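Local coordinates for protein glycosyl transferase family 8 (Streptococcus pneumoniae, PDB 5GVV) that transfers galactose from UDP-galactose to the terminal glucose of the already glycosylated serine-rich repeat protein PsrP, in the third step of its O-glycosylation, at residues A[18-21]-A[22-26]; A[48-51]-A[52-56]; A[146-150]-A[151-155]; A[245-248]-A[249-253]; A[391-394]-A[395-398]. One frame throughout, in Å; residues are numbered along the deposited sequence.

Contact 1: residues A[18-21]-A[22-26]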
# COMPACT_ATOMS: atom_id res chain seq x y z
N ARG A 18 0.37 -3.97 1.81
CA ARG A 18 -0.62 -4.21 0.75
C ARG A 18 -0.93 -5.70 0.62
O ARG A 18 -2.05 -6.08 0.29
CB ARG A 18 -0.16 -3.65 -0.60
CG ARG A 18 -0.29 -2.13 -0.73
CD ARG A 18 0.15 -1.63 -2.10
NE ARG A 18 -0.77 -2.05 -3.16
CZ ARG A 18 -0.43 -2.87 -4.15
NH1 ARG A 18 0.80 -3.36 -4.22
NH2 ARG A 18 -1.33 -3.21 -5.07
N GLN A 19 0.07 -6.54 0.88
CA GLN A 19 -0.09 -7.99 0.82
C GLN A 19 -0.76 -8.50 2.09
O GLN A 19 -1.67 -9.33 2.04
CB GLN A 19 1.27 -8.67 0.62
CG GLN A 19 1.92 -8.42 -0.75
CD GLN A 19 2.34 -6.97 -0.96
OE1 GLN A 19 2.92 -6.34 -0.08
NE2 GLN A 19 2.03 -6.43 -2.13
N ILE A 20 -0.30 -8.01 3.24
CA ILE A 20 -0.90 -8.38 4.51
C ILE A 20 -2.38 -8.03 4.52
O ILE A 20 -3.21 -8.86 4.89
CB ILE A 20 -0.22 -7.65 5.70
CG1 ILE A 20 1.26 -8.01 5.76
CG2 ILE A 20 -0.92 -7.99 7.02
CD1 ILE A 20 2.05 -7.14 6.73
N GLU A 21 -2.72 -6.82 4.10
CA GLU A 21 -4.11 -6.37 4.14
C GLU A 21 -4.99 -7.15 3.17
O GLU A 21 -6.14 -7.47 3.49
CB GLU A 21 -4.23 -4.86 3.89
CG GLU A 21 -5.62 -4.32 4.19
CD GLU A 21 -5.70 -2.80 4.15
OE1 GLU A 21 -4.64 -2.14 4.18
OE2 GLU A 21 -6.84 -2.28 4.10
N THR A 22 -4.46 -7.43 1.98
CA THR A 22 -5.17 -8.24 0.99
C THR A 22 -5.44 -9.66 1.51
O THR A 22 -6.54 -10.19 1.33
CB THR A 22 -4.38 -8.32 -0.32
OG1 THR A 22 -4.29 -7.01 -0.89
CG2 THR A 22 -5.08 -9.24 -1.31
N ALA A 23 -4.45 -10.27 2.14
CA ALA A 23 -4.63 -11.62 2.68
C ALA A 23 -5.67 -11.62 3.79
O ALA A 23 -6.52 -12.51 3.86
CB ALA A 23 -3.31 -12.16 3.19
N MSE A 24 -5.62 -10.60 4.67
CA MSE A 24 -6.61 -10.48 5.73
C MSE A 24 -7.98 -10.23 5.18
O MSE A 24 -8.96 -10.79 5.62
CB MSE A 24 -6.24 -9.37 6.78
CG MSE A 24 -5.02 -9.69 7.61
SE MSE A 24 -4.56 -8.10 8.74
CE MSE A 24 -6.41 -8.01 9.28
N LYS A 25 -8.09 -9.35 4.18
CA LYS A 25 -9.39 -9.11 3.54
C LYS A 25 -10.02 -10.40 3.01
O LYS A 25 -11.21 -10.63 3.20
CB LYS A 25 -9.26 -8.08 2.41
CG LYS A 25 -9.33 -6.64 2.90
CD LYS A 25 -9.63 -5.65 1.77
CE LYS A 25 -8.43 -5.40 0.89
NZ LYS A 25 -8.58 -4.13 0.10
N SER A 26 -9.22 -11.23 2.35
CA SER A 26 -9.73 -12.48 1.78
C SER A 26 -10.19 -13.42 2.90
O SER A 26 -11.23 -14.07 2.78
CB SER A 26 -8.69 -13.15 0.88
OG SER A 26 -7.55 -13.59 1.60
O HOH W 1 -7.82 -1.77 1.51
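The flat carbonyl group of R18 is met twice by T22. The hydroxyl OG1 of T22 donates to R18 O at 2.7 Å, almost in line with the C=O bond. T22 N approaches R18 O at 3.2 Å from above the carbonyl plane. The second flat group, the E21 carboxylate, meets K25 through water. The molecule donates to E21 OE2 at 2.8 Å and accepts from K25 NZ at 2.9 Å. E21 OE2 and K25 NZ themselves stay 4.7 Å apart. The other partners of this carboxylate are indoles, W47 NE1 on OE1 and W255 NE1 on OE2; K25 NZ also donates to the backbone oxygens of S251 and M253.

OG1 of T22 stands beside its own backbone N, trans to the carbonyl carbon (chi1 -64°), and this folds the hydroxyl back over the preceding turn. I20 and M24, a selenomethionine, run side by side in the same direction, with I20 CG2 against M24 SE at 4.0 Å. Regular backbone bonds continue toward the C-terminus, such as A23 N to Q19 O at 2.9 Å and K25 N to E21 O at 2.8 Å. All this belongs to helix 17-30, the crossover of the beta-alpha-beta unit between strands 6-11 and 34-40 in the GT-A domain; I20 touches S107 of the UDP site, and R18 NH1 bonds to Y14 OH of the second subunit.

Chemically, the buried T22 hydroxyl is satisfied within its own helix, and the E21 and K25 charges are probably stabilised by their shared water and by several neutral partners rather than by direct pairing.

Contact 2: residues A[48-51]-A[52-56]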
# COMPACT_ATOMS: atom_id res chain seq x y z
N PHE A 48 -3.79 -0.05 12.41
CA PHE A 48 -4.34 -0.99 13.37
C PHE A 48 -5.67 -0.53 13.95
O PHE A 48 -6.60 -1.33 14.06
CB PHE A 48 -3.35 -1.24 14.50
CG PHE A 48 -2.39 -2.35 14.24
CD1 PHE A 48 -2.76 -3.67 14.45
CD2 PHE A 48 -1.10 -2.08 13.79
CE1 PHE A 48 -1.88 -4.71 14.20
CE2 PHE A 48 -0.21 -3.11 13.55
CZ PHE A 48 -0.60 -4.43 13.75
N SER A 49 -5.77 0.74 14.33
CA SER A 49 -7.01 1.26 14.92
C SER A 49 -8.24 1.03 14.04
O SER A 49 -9.27 0.55 14.52
CB SER A 49 -6.87 2.75 15.26
OG SER A 49 -5.95 2.93 16.32
N GLN A 50 -8.13 1.36 12.75
CA GLN A 50 -9.26 1.23 11.84
C GLN A 50 -9.63 -0.22 11.55
O GLN A 50 -10.81 -0.60 11.60
CB GLN A 50 -8.98 1.96 10.53
CG GLN A 50 -10.17 1.96 9.58
CD GLN A 50 -11.36 2.71 10.15
OE1 GLN A 50 -11.36 3.93 10.21
NE2 GLN A 50 -12.39 1.98 10.57
N ILE A 51 -8.63 -1.03 11.24
CA ILE A 51 -8.87 -2.41 10.87
C ILE A 51 -9.40 -3.18 12.08
O ILE A 51 -10.22 -4.10 11.94
CB ILE A 51 -7.59 -3.08 10.32
CG1 ILE A 51 -7.02 -2.28 9.15
CG2 ILE A 51 -7.86 -4.52 9.89
CD1 ILE A 51 -8.03 -2.01 8.04
N ARG A 52 -8.94 -2.80 13.27
CA ARG A 52 -9.39 -3.44 14.51
C ARG A 52 -10.89 -3.28 14.68
O ARG A 52 -11.58 -4.21 15.11
CB ARG A 52 -8.66 -2.87 15.73
CG ARG A 52 -9.16 -3.41 17.07
CD ARG A 52 -8.32 -2.90 18.23
NE ARG A 52 -6.94 -3.34 18.12
CZ ARG A 52 -5.89 -2.53 18.03
NH1 ARG A 52 -6.06 -1.21 18.05
NH2 ARG A 52 -4.67 -3.03 17.93
N ILE A 53 -11.41 -2.10 14.34
CA ILE A 53 -12.85 -1.86 14.36
C ILE A 53 -13.59 -2.80 13.42
O ILE A 53 -14.66 -3.33 13.77
CB ILE A 53 -13.17 -0.40 13.96
CG1 ILE A 53 -12.65 0.57 15.02
CG2 ILE A 53 -14.67 -0.22 13.77
CD1 ILE A 53 -12.86 2.04 14.68
N TYR A 54 -13.04 -3.01 12.23
CA TYR A 54 -13.66 -3.93 11.27
C TYR A 54 -13.76 -5.33 11.86
O TYR A 54 -14.81 -5.97 11.80
CB TYR A 54 -12.84 -3.99 9.97
CG TYR A 54 -12.77 -2.69 9.22
CD1 TYR A 54 -13.73 -1.70 9.40
CD2 TYR A 54 -11.75 -2.45 8.31
CE1 TYR A 54 -13.67 -0.50 8.70
CE2 TYR A 54 -11.67 -1.25 7.62
CZ TYR A 54 -12.63 -0.29 7.82
OH TYR A 54 -12.56 0.91 7.12
N LEU A 55 -12.65 -5.80 12.43
CA LEU A 55 -12.59 -7.15 12.98
C LEU A 55 -13.59 -7.32 14.11
O LEU A 55 -14.27 -8.35 14.20
CB LEU A 55 -11.17 -7.47 13.47
CG LEU A 55 -10.28 -8.26 12.51
CD1 LEU A 55 -10.88 -9.62 12.24
CD2 LEU A 55 -10.09 -7.50 11.21
N GLN A 56 -13.70 -6.31 14.98
CA GLN A 56 -14.63 -6.36 16.10
C GLN A 56 -16.09 -6.37 15.63
O GLN A 56 -16.93 -7.06 16.22
CB GLN A 56 -14.38 -5.18 17.04
CG GLN A 56 -13.02 -5.24 17.75
CD GLN A 56 -12.76 -4.04 18.62
OE1 GLN A 56 -13.49 -3.05 18.57
NE2 GLN A 56 -11.71 -4.11 19.43
O HOH W 2 -3.55 0.87 17.44
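Helix 45-57, the crossover between parallel strands 34-40 and 61-66, brings Q50 and I51 against Y54 one turn on. The Q50 side chain bends at chi2 (63°), which lays its amide obliquely across the Y54 ring with the two planes 29° apart; NE2 of Q50 comes within 3.4 Å of CE1 of Y54. The backbone oxygen of Q50 stands over the centre of one face of the same ring, 3.7 Å above its plane. I51 adds its CD1 tip at 3.7 Å from CE2 of Y54, and its other branch, CG2, meets CD2 of L55 at 3.9 Å.

Toward the start of the segment, R52, bent at chi3, reaches back to F48. The guanidinium and ring planes are 14° apart, but NH2 of R52 meets CD1 of F48 obliquely, at 4.0 Å. F48 O lies over one face of the guanidinium, toward the rim. A water in the guanidinium plane joins NH1 of R52 weakly to OG of S49, and NE of R52 donates to L62 O on the neighbouring strand.

The backbone bonds are uneven: R52 N to F48 O is 2.9 Å and L55 N to I51 O is 3.0 Å, while those of I53 to S49 and Y54 to Q50 are long and weak. I51 and L55 face helix 17-30, Y54 meets the ring of W255, and L252 of the second subunit packs on Q50 and Y54. Such a division, with apolar residues turned to the sheet and the adjacent helix, is that of a crossover helix in the Rossmann-like half of a GT-A glycosyltransferase.

Contact 3: residues A[146-150]-A[151-155]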
# COMPACT_ATOMS: atom_id res chain seq x y z
N LEU A 146 0.25 -22.96 8.71
CA LEU A 146 0.54 -23.85 9.82
C LEU A 146 -0.58 -23.82 10.85
O LEU A 146 -0.83 -22.78 11.47
CB LEU A 146 1.87 -23.47 10.49
CG LEU A 146 3.10 -23.57 9.59
CD1 LEU A 146 4.33 -23.05 10.31
CD2 LEU A 146 3.32 -25.01 9.16
N LEU A 147 -1.26 -24.95 11.02
CA LEU A 147 -2.15 -25.11 12.16
C LEU A 147 -1.28 -25.51 13.33
O LEU A 147 -0.72 -26.61 13.35
CB LEU A 147 -3.21 -26.18 11.88
CG LEU A 147 -4.28 -26.23 12.97
CD1 LEU A 147 -4.83 -24.83 13.24
CD2 LEU A 147 -5.40 -27.17 12.59
N ILE A 148 -1.16 -24.63 14.31
CA ILE A 148 -0.13 -24.75 15.34
C ILE A 148 -0.67 -25.14 16.72
O ILE A 148 -1.62 -24.53 17.22
CB ILE A 148 0.68 -23.44 15.44
CG1 ILE A 148 1.50 -23.23 14.16
CG2 ILE A 148 1.60 -23.46 16.66
CD1 ILE A 148 2.14 -21.86 14.04
N ASN A 149 -0.06 -26.15 17.33
CA ASN A 149 -0.33 -26.51 18.72
C ASN A 149 0.43 -25.53 19.61
O ASN A 149 1.53 -25.84 20.09
CB ASN A 149 0.12 -27.95 18.98
CG ASN A 149 -0.33 -28.48 20.33
OD1 ASN A 149 -0.57 -27.71 21.27
ND2 ASN A 149 -0.43 -29.80 20.44
N ASN A 150 -0.14 -24.35 19.83
CA ASN A 150 0.55 -23.27 20.54
C ASN A 150 0.98 -23.62 21.97
O ASN A 150 2.03 -23.16 22.44
CB ASN A 150 -0.31 -22.01 20.55
CG ASN A 150 0.50 -20.76 20.87
OD1 ASN A 150 1.66 -20.66 20.48
ND2 ASN A 150 -0.10 -19.83 21.60
N LYS A 151 0.18 -24.42 22.66
CA LYS A 151 0.50 -24.82 24.03
C LYS A 151 1.80 -25.63 24.05
O LYS A 151 2.69 -25.36 24.87
CB LYS A 151 -0.65 -25.63 24.62
CG LYS A 151 -0.47 -25.98 26.10
CD LYS A 151 -1.54 -26.96 26.57
CE LYS A 151 -0.97 -27.97 27.56
NZ LYS A 151 -1.93 -29.08 27.87
N LYS A 152 1.89 -26.60 23.15
CA LYS A 152 3.08 -27.44 23.03
C LYS A 152 4.32 -26.63 22.66
O LYS A 152 5.42 -26.87 23.18
CB LYS A 152 2.85 -28.53 21.98
CG LYS A 152 2.09 -29.75 22.48
CD LYS A 152 3.03 -30.93 22.65
CE LYS A 152 3.95 -31.09 21.45
NZ LYS A 152 4.87 -32.27 21.58
N TRP A 153 4.15 -25.67 21.75
CA TRP A 153 5.21 -24.75 21.35
C TRP A 153 5.73 -23.96 22.55
O TRP A 153 6.92 -23.60 22.61
CB TRP A 153 4.71 -23.79 20.27
CG TRP A 153 4.62 -24.41 18.90
CD1 TRP A 153 4.04 -25.60 18.57
CD2 TRP A 153 5.11 -23.85 17.67
NE1 TRP A 153 4.15 -25.82 17.22
CE2 TRP A 153 4.80 -24.76 16.64
CE3 TRP A 153 5.78 -22.67 17.35
CZ2 TRP A 153 5.14 -24.52 15.31
CZ3 TRP A 153 6.12 -22.44 16.02
CH2 TRP A 153 5.80 -23.36 15.02
N GLY A 154 4.85 -23.67 23.50
CA GLY A 154 5.22 -22.95 24.70
C GLY A 154 6.08 -23.77 25.65
O GLY A 154 7.12 -23.31 26.11
N SER A 155 5.63 -24.99 25.92
CA SER A 155 6.30 -25.85 26.90
C SER A 155 7.59 -26.49 26.38
O SER A 155 8.54 -26.67 27.14
CB SER A 155 5.34 -26.94 27.40
OG SER A 155 4.22 -27.06 26.55
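N149 and K152 face each other where strand 145-149 ends and helix 150-155 begins, N149 being the N-cap. CG of N149 is anti to the backbone N (chi1 -171°), and this sets the amide before the first turn, where OD1 of N149 accepts from K152 N at 3.3 Å. The N-H points well at the oxygen, yet the donor stands above the amide plane, 59° out of it. K152 curls across the same amide: CG of K152 is 3.2 Å from ND2 of N149, and the bent chain then carries its ammonium end to a cation-pi contact with Y127.

I148 offers its CG2 branch to one face of the W153 indole. The methyl sits 3.5 Å from the centroid of the five-membered ring of W153, only 11° off the ring normal, a CH-pi contact; CG1 and CD1 trail toward the six-membered ring, and the two side chains cross at about a right angle. W153 takes the rotamer with CG beside its backbone N, which swings the indole back over the strand. There CD1 of W153 is 2.9 Å from N149 O. NE1 of W153 donates to Y127 O.

The backbone makes an inverse gamma turn centred on N149. S155 OG returns to K151 O at 2.8 Å, where S155 N also bonds. N149 OD1 takes K152 N, a first-turn N-H with no helical carbonyl one turn back, while N149 O and N150 O start the regular helical bonds to W153 N and G154 N, each 3.1 Å long. The capping bond would probably favour the start of the helix here, and N149 O both accepts W153 N and touches its ring.

Contact 4: residues A[245-248]-A[249-253]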
# COMPACT_ATOMS: atom_id res chain seq x y z
N GLU A 245 -5.46 -12.84 -11.39
CA GLU A 245 -6.69 -12.05 -11.25
C GLU A 245 -7.37 -12.20 -9.88
O GLU A 245 -8.07 -11.29 -9.42
CB GLU A 245 -7.68 -12.42 -12.35
CG GLU A 245 -8.14 -13.87 -12.34
CD GLU A 245 -7.16 -14.81 -13.03
OE1 GLU A 245 -6.09 -14.36 -13.50
OE2 GLU A 245 -7.47 -16.02 -13.09
N VAL A 246 -7.16 -13.34 -9.24
CA VAL A 246 -7.78 -13.58 -7.93
C VAL A 246 -7.19 -12.66 -6.86
O VAL A 246 -7.93 -12.13 -6.02
CB VAL A 246 -7.63 -15.05 -7.50
CG1 VAL A 246 -8.29 -15.27 -6.13
CG2 VAL A 246 -8.24 -15.98 -8.54
N TRP A 247 -5.88 -12.46 -6.90
CA TRP A 247 -5.23 -11.61 -5.91
C TRP A 247 -5.73 -10.18 -6.03
O TRP A 247 -6.01 -9.53 -5.02
CB TRP A 247 -3.70 -11.62 -6.04
CG TRP A 247 -3.01 -10.88 -4.90
CD1 TRP A 247 -2.58 -11.41 -3.71
CD2 TRP A 247 -2.70 -9.47 -4.85
NE1 TRP A 247 -2.03 -10.42 -2.93
CE2 TRP A 247 -2.08 -9.23 -3.61
CE3 TRP A 247 -2.88 -8.40 -5.74
CZ2 TRP A 247 -1.64 -7.95 -3.23
CZ3 TRP A 247 -2.44 -7.14 -5.37
CH2 TRP A 247 -1.83 -6.92 -4.12
N TRP A 248 -5.83 -9.69 -7.26
CA TRP A 248 -6.26 -8.33 -7.49
C TRP A 248 -7.71 -8.11 -7.07
O TRP A 248 -8.07 -7.04 -6.56
CB TRP A 248 -6.02 -7.93 -8.95
CG TRP A 248 -4.57 -7.64 -9.16
CD1 TRP A 248 -3.63 -8.46 -9.71
CD2 TRP A 248 -3.88 -6.44 -8.77
NE1 TRP A 248 -2.41 -7.85 -9.70
CE2 TRP A 248 -2.53 -6.60 -9.13
CE3 TRP A 248 -4.28 -5.25 -8.17
CZ2 TRP A 248 -1.57 -5.62 -8.90
CZ3 TRP A 248 -3.32 -4.26 -7.93
CH2 TRP A 248 -1.99 -4.46 -8.30
N GLU A 249 -8.55 -9.12 -7.28
CA GLU A 249 -9.95 -9.07 -6.88
C GLU A 249 -10.10 -8.75 -5.40
O GLU A 249 -10.99 -7.99 -5.00
CB GLU A 249 -10.61 -10.41 -7.20
CG GLU A 249 -12.09 -10.48 -6.86
CD GLU A 249 -12.71 -11.79 -7.30
OE1 GLU A 249 -13.94 -11.80 -7.57
OE2 GLU A 249 -11.98 -12.80 -7.40
N TYR A 250 -9.24 -9.33 -4.56
CA TYR A 250 -9.29 -9.04 -3.14
C TYR A 250 -8.54 -7.76 -2.75
O TYR A 250 -8.96 -7.05 -1.84
CB TYR A 250 -8.83 -10.24 -2.32
CG TYR A 250 -9.82 -11.37 -2.33
CD1 TYR A 250 -10.91 -11.37 -1.46
CD2 TYR A 250 -9.70 -12.42 -3.22
CE1 TYR A 250 -11.83 -12.40 -1.47
CE2 TYR A 250 -10.61 -13.45 -3.24
CZ TYR A 250 -11.68 -13.44 -2.36
OH TYR A 250 -12.60 -14.47 -2.37
N SER A 251 -7.45 -7.47 -3.45
CA SER A 251 -6.70 -6.24 -3.17
C SER A 251 -7.55 -4.99 -3.40
O SER A 251 -7.48 -4.03 -2.62
CB SER A 251 -5.44 -6.17 -4.05
OG SER A 251 -4.76 -4.94 -3.85
N LEU A 252 -8.37 -5.03 -4.44
CA LEU A 252 -9.18 -3.87 -4.83
C LEU A 252 -10.57 -3.87 -4.18
O LEU A 252 -11.40 -3.00 -4.48
CB LEU A 252 -9.31 -3.82 -6.35
CG LEU A 252 -7.96 -3.74 -7.05
CD1 LEU A 252 -8.11 -3.99 -8.53
CD2 LEU A 252 -7.30 -2.40 -6.80
N MSE A 253 -10.81 -4.84 -3.30
CA MSE A 253 -12.08 -4.93 -2.59
C MSE A 253 -12.09 -3.96 -1.41
O MSE A 253 -11.17 -3.97 -0.59
CB MSE A 253 -12.30 -6.37 -2.12
CG MSE A 253 -13.65 -6.64 -1.48
SE MSE A 253 -13.88 -8.54 -1.08
CE MSE A 253 -14.22 -9.17 -2.89
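W247 and S251 meet through a CH-pi contact: CB of S251 lies over one face of the six-membered ring of W247, 3.8 Å from its centroid and 26° off the normal. CG of W247 is anti to its backbone N (chi1 -173°), and this brings the ring alongside the next turn. Its CZ3 corner also stands over the centre of the W248 ring, 3.6 Å above that plane.

Apolar packing adds two pairs. V246 and Y250 run side by side, CG1 of V246 at 4.1 Å from CE2 of Y250; W248 and L252 cross at an angle, with CE3 of W248 at 4.0 Å from CD1 of L252. At the edge of the Y250 ring, near its plane, V246 O approaches CD2 of Y250 to 3.3 Å.

The residues up to S251 form the last turns of the short helix 244-251, and L252 follows in the loop. The helix lies against helix 17-30 of the GT-A domain: W247 and S251 touch T22, W248 touches R18 and Y250 touches S26. W247 also meets the ring of W235, while Y14 of the second subunit packs on W248.

Among the hydrogen bonds, S251 N to W247 O (3.0 Å) and L252 N to W248 O (2.9 Å) are regular, but Y250 N is shared weakly between V246 O and W247 O. W248 NE1 donates to P234 O, and Y250 OH is hydrogen-bonded to H30 NE2.

Contact 5: residues A[391-394]-A[395-398]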
# COMPACT_ATOMS: atom_id res chain seq x y z
N SER A 391 4.91 6.07 43.50
CA SER A 391 5.27 5.26 42.33
C SER A 391 5.08 3.76 42.54
O SER A 391 4.93 3.01 41.57
CB SER A 391 6.70 5.56 41.89
OG SER A 391 7.59 5.58 43.00
N SER A 392 5.10 3.31 43.78
CA SER A 392 4.89 1.89 44.04
C SER A 392 3.41 1.53 44.16
O SER A 392 3.06 0.36 44.29
CB SER A 392 5.67 1.43 45.27
OG SER A 392 7.05 1.33 44.95
N ILE A 393 2.55 2.55 44.12
CA ILE A 393 1.11 2.33 44.07
C ILE A 393 0.49 3.23 43.00
O ILE A 393 -0.23 4.18 43.30
CB ILE A 393 0.46 2.60 45.44
CG1 ILE A 393 1.22 1.85 46.53
CG2 ILE A 393 -1.00 2.16 45.48
CD1 ILE A 393 1.21 2.55 47.81
N PRO A 394 0.77 2.91 41.72
CA PRO A 394 0.34 3.75 40.59
C PRO A 394 -1.17 3.77 40.37
O PRO A 394 -1.63 4.60 39.59
CB PRO A 394 1.04 3.11 39.39
CG PRO A 394 1.26 1.70 39.79
CD PRO A 394 1.55 1.75 41.26
N LYS A 395 -1.91 2.88 41.03
CA LYS A 395 -3.37 2.92 41.01
C LYS A 395 -3.85 4.31 41.43
O LYS A 395 -4.87 4.80 40.94
CB LYS A 395 -3.95 1.89 41.97
CG LYS A 395 -3.60 0.45 41.66
CD LYS A 395 -2.85 -0.20 42.84
CE LYS A 395 -1.36 0.07 42.75
NZ LYS A 395 -0.79 -0.49 41.52
N LYS A 396 -3.10 4.93 42.35
CA LYS A 396 -3.44 6.25 42.86
C LYS A 396 -3.34 7.34 41.79
O LYS A 396 -4.12 8.30 41.80
CB LYS A 396 -2.58 6.59 44.08
CG LYS A 396 -2.93 5.75 45.31
CD LYS A 396 -2.15 6.18 46.53
CE LYS A 396 -2.80 5.65 47.81
NZ LYS A 396 -3.07 4.18 47.76
N MSE A 397 -2.38 7.23 40.88
CA MSE A 397 -2.30 8.22 39.81
C MSE A 397 -3.35 7.96 38.74
O MSE A 397 -3.85 8.90 38.11
CB MSE A 397 -0.92 8.29 39.16
CG MSE A 397 -0.84 9.45 38.16
SE MSE A 397 0.85 9.59 37.28
CE MSE A 397 1.88 10.29 38.76
N VAL A 398 -3.69 6.69 38.55
CA VAL A 398 -4.78 6.32 37.64
C VAL A 398 -6.03 7.07 38.05
O VAL A 398 -6.65 7.76 37.24
CB VAL A 398 -5.06 4.81 37.68
CG1 VAL A 398 -6.27 4.46 36.82
CG2 VAL A 398 -3.85 4.02 37.20
O HOH W 3 1.64 -1.46 43.49
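P394 and V398 lie on the tight side, one turn apart: P394 O accepts V398 N at 3.1 Å, and CG2 of V398 presses near the same P394 O at 3.3 Å. P394 itself has no N-H to donate, but its carbonyl takes a second, weak bond from M397 N. M397, a selenomethionine, directs its side chain toward L295, I370 and F372, and P394 rests on Y294 and F372; P394, M397 and V398 are buried. One residue earlier, I393 O takes K396 N at 3.1 Å, with the donor 37° above the carbonyl plane.

Residues 391-394 are the loop between 387-389, an outermost strand of the parallel six-stranded sheet (order 3-2-1-4-5-6, Rossmann-like), and helix 395-402.

The solvent side is made by lysines, both exposed. K396 runs alongside I393 in the same direction and bends at chi4, its NZ ending 3.7 Å from I393 CG2. K395, though exposed, nevertheless folds back closely on I393 and P394, being bent at chi2, chi3 and chi4. CG2 of I393 and CE of K395 are 3.5 Å apart, tighter than usual for two carbons, and NZ of K395 is 3.2 Å from CD of P394. The same NZ bonds weakly to a water. I393 through K396 touch a crystal neighbour, so the bent form of K395 may partly reflect the lattice.

In the fold
Contacts 1, 2 and 4 form one cluster. Contact 1 lies centrally: its M24 CE meets I51 CG2 of contact 2 at 3.8 Å, and its K25 NZ probably bonds M253 O of contact 4 at 2.7 Å. Contacts 2 and 4 do not touch, their nearest atoms being about 9 Å apart, yet both reach the second subunit. Contact 1 also comes nearest the active site: the side chain of I20 is about 5 Å from UDP and that of Q19 about 9 Å from manganese; the W247 side chain of contact 4 is about 10 Å from each. Contact 3 stands apart, the I148 side chain about 13 Å from UDP. Contact 5, beside the six-stranded parallel sheet, is 41 Å from contact 1 between centres.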